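Protein AggB (Escherichia coli, PDB 4PHX) is the minor subunit of aggregative adherence fimbriae type I, an Ig-like fimbrial protein of the AfaD family that probably serves in cell adhesion. Local coordinates at residues Lys63-Gly68 with Met96-Gln101. Residues are numbered along the deposited sequence; the frame is centred on the assembly and turned at random.
Sequences KVKIGG and MSDGNQ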
loop_
_atom_site.group_PDB
_atom_site.type_symbol
_atom_site.label_atom_id
_atom_site.label_comp_id
_atom_site.label_asym_id
_atom_site.label_seq_id
_atom_site.Cartn_x
_atom_site.Cartn_y
_atom_site.Cartn_z
ATOM N N LYS B 63 1.847 -5.884 -21.032
ATOM C CA LYS B 63 1.848 -7.144 -20.318
ATOM C C LYS B 63 0.429 -7.308 -19.823
ATOM O O LYS B 63 -0.099 -6.462 -19.099
ATOM C CB LYS B 63 2.783 -7.115 -19.098
ATOM C CG LYS B 63 4.102 -6.384 -19.280
ATOM C CD LYS B 63 4.977 -6.459 -18.020
ATOM C CE LYS B 63 5.343 -7.899 -17.617
ATOM N NZ LYS B 63 6.388 -8.515 -18.501
ATOM N N VAL B 64 -0.204 -8.401 -20.205
ATOM C CA VAL B 64 -1.554 -8.628 -19.766
ATOM C C VAL B 64 -1.639 -9.984 -19.099
ATOM O O VAL B 64 -0.729 -10.810 -19.228
ATOM C CB VAL B 64 -2.520 -8.546 -20.941
ATOM C CG1 VAL B 64 -2.404 -7.186 -21.604
ATOM C CG2 VAL B 64 -2.254 -9.694 -21.943
ATOM N N LYS B 65 -2.722 -10.199 -18.360
ATOM C CA LYS B 65 -2.986 -11.500 -17.761
ATOM C C LYS B 65 -4.461 -11.842 -17.919
ATOM O O LYS B 65 -5.318 -10.963 -18.030
ATOM C CB LYS B 65 -2.574 -11.543 -16.278
ATOM C CG LYS B 65 -3.296 -10.538 -15.386
ATOM C CD LYS B 65 -2.926 -10.698 -13.896
ATOM C CE LYS B 65 -3.671 -9.707 -13.011
ATOM N NZ LYS B 65 -3.232 -9.802 -11.575
ATOM N N ILE B 66 -4.752 -13.134 -17.928
ATOM C CA ILE B 66 -6.108 -13.575 -18.174
ATOM C C ILE B 66 -6.643 -14.467 -17.061
ATOM O O ILE B 66 -5.936 -15.285 -16.495
ATOM C CB ILE B 66 -6.216 -14.291 -19.536
ATOM C CG1 ILE B 66 -7.682 -14.463 -19.935
ATOM C CG2 ILE B 66 -5.463 -15.629 -19.492
ATOM C CD1 ILE B 66 -7.894 -15.010 -21.358
ATOM N N GLY B 67 -7.920 -14.302 -16.769
ATOM C CA GLY B 67 -8.593 -15.156 -15.812
ATOM C C GLY B 67 -9.377 -14.311 -14.833
ATOM O O GLY B 67 -10.386 -13.721 -15.197
ATOM N N GLY B 68 -8.881 -14.218 -13.603
ATOM C CA GLY B 68 -9.546 -13.448 -12.566
ATOM C C GLY B 68 -10.192 -14.368 -11.557
ATOM O O GLY B 68 -9.961 -15.585 -11.586
ATOM N N MET B 96 -6.559 -8.593 -18.106
ATOM C CA MET B 96 -6.159 -7.550 -17.180
ATOM C C MET B 96 -4.722 -7.087 -17.380
ATOM O O MET B 96 -3.852 -7.864 -17.781
ATOM C CB MET B 96 -6.361 -8.006 -15.728
ATOM C CG MET B 96 -7.800 -8.237 -15.329
ATOM S SD MET B 96 -7.957 -9.134 -13.772
ATOM C CE MET B 96 -7.084 -10.635 -14.096
ATOM N N SER B 97 -4.491 -5.812 -17.090
ATOM C CA SER B 97 -3.138 -5.284 -17.000
ATOM C C SER B 97 -2.294 -6.094 -16.019
ATOM O O SER B 97 -2.689 -6.305 -14.870
ATOM C CB SER B 97 -3.154 -3.832 -16.551
ATOM O OG SER B 97 -1.837 -3.368 -16.471
ATOM N N ASP B 98 -1.139 -6.558 -16.483
ATOM C CA ASP B 98 -0.260 -7.353 -15.638
ATOM C C ASP B 98 0.766 -6.448 -14.967
ATOM O O ASP B 98 1.878 -6.308 -15.447
ATOM C CB ASP B 98 0.433 -8.447 -16.455
ATOM C CG ASP B 98 1.318 -9.339 -15.599
ATOM O OD1 ASP B 98 1.272 -9.225 -14.352
ATOM O OD2 ASP B 98 2.051 -10.166 -16.173
ATOM N N GLY B 99 0.372 -5.842 -13.859
ATOM C CA GLY B 99 1.181 -4.842 -13.196
ATOM C C GLY B 99 0.853 -3.426 -13.643
ATOM O O GLY B 99 0.047 -3.213 -14.567
ATOM N N ASN B 100 1.474 -2.456 -12.969
ATOM C CA ASN B 100 1.360 -1.053 -13.344
ATOM C C ASN B 100 2.262 -0.803 -14.531
ATOM O O ASN B 100 3.391 -1.298 -14.567
ATOM C CB ASN B 100 1.787 -0.142 -12.190
ATOM C CG ASN B 100 0.922 -0.304 -10.963
ATOM O OD1 ASN B 100 -0.301 -0.380 -11.058
ATOM N ND2 ASN B 100 1.557 -0.362 -9.795
ATOM N N GLN B 101 1.781 -0.028 -15.495
ATOM C CA GLN B 101 2.533 0.176 -16.725
ATOM C C GLN B 101 1.946 1.310 -17.538
ATOM O O GLN B 101 0.831 1.752 -17.306
ATOM C CB GLN B 101 2.563 -1.111 -17.572
ATOM C CG GLN B 101 1.235 -1.491 -18.253
ATOM C CD GLN B 101 1.202 -2.949 -18.767
ATOM O OE1 GLN B 101 2.166 -3.435 -19.370
ATOM N NE2 GLN B 101 0.080 -3.647 -18.528
#
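Met96 crosses the aliphatic chain of Lys65 obliquely on the same face of the sheet, its bent thioether bringing CE to 3.7 Å from Lys65 CE, while Met96 CB rests against Lys65 CG. The lysine stays extended beyond CG, and its CE passes on beside the carbonyl of Ser97. Beneath them the backbones form an antiparallel hydrogen-bonded pair: Lys65 N donates to Met96 O and Met96 N to Lys65 O, both at 2.7 Å. The next pair, Val64 with Ser97, is non-hydrogen-bonded, and there Val64 CA sends a CA-H...O contact to Met96 O.

Strands 61-67 and 90-97 are neighbours in one sheet of the Ig-like beta sandwich, and Val64 and Ile66 turn into the core, against Ile39 of the facing sheet. Strand 90-97 ends at Ser97, although Asp98 N still donates to Lys63 O, from 40° above the carbonyl plane. The carboxamide of Gln101 pairs with the Lys63 backbone much as a neighbouring strand's peptide group would: OE1 accepts from Lys63 N at 3.0 Å, and NE2 donates to Lys63 O at 2.9 Å, with that oxygen nearly in the amide plane. Ser97 OG, which spends its proton on Gly99 O, accepts from NE2, in agreement with this amide orientation. Asp98 CB lies 3.3 Å from Lys63 O; CG is anti to the backbone N (chi1 -178°), and OD2 is hydrogen-bonded to ND1 of His49 on strand 49-53.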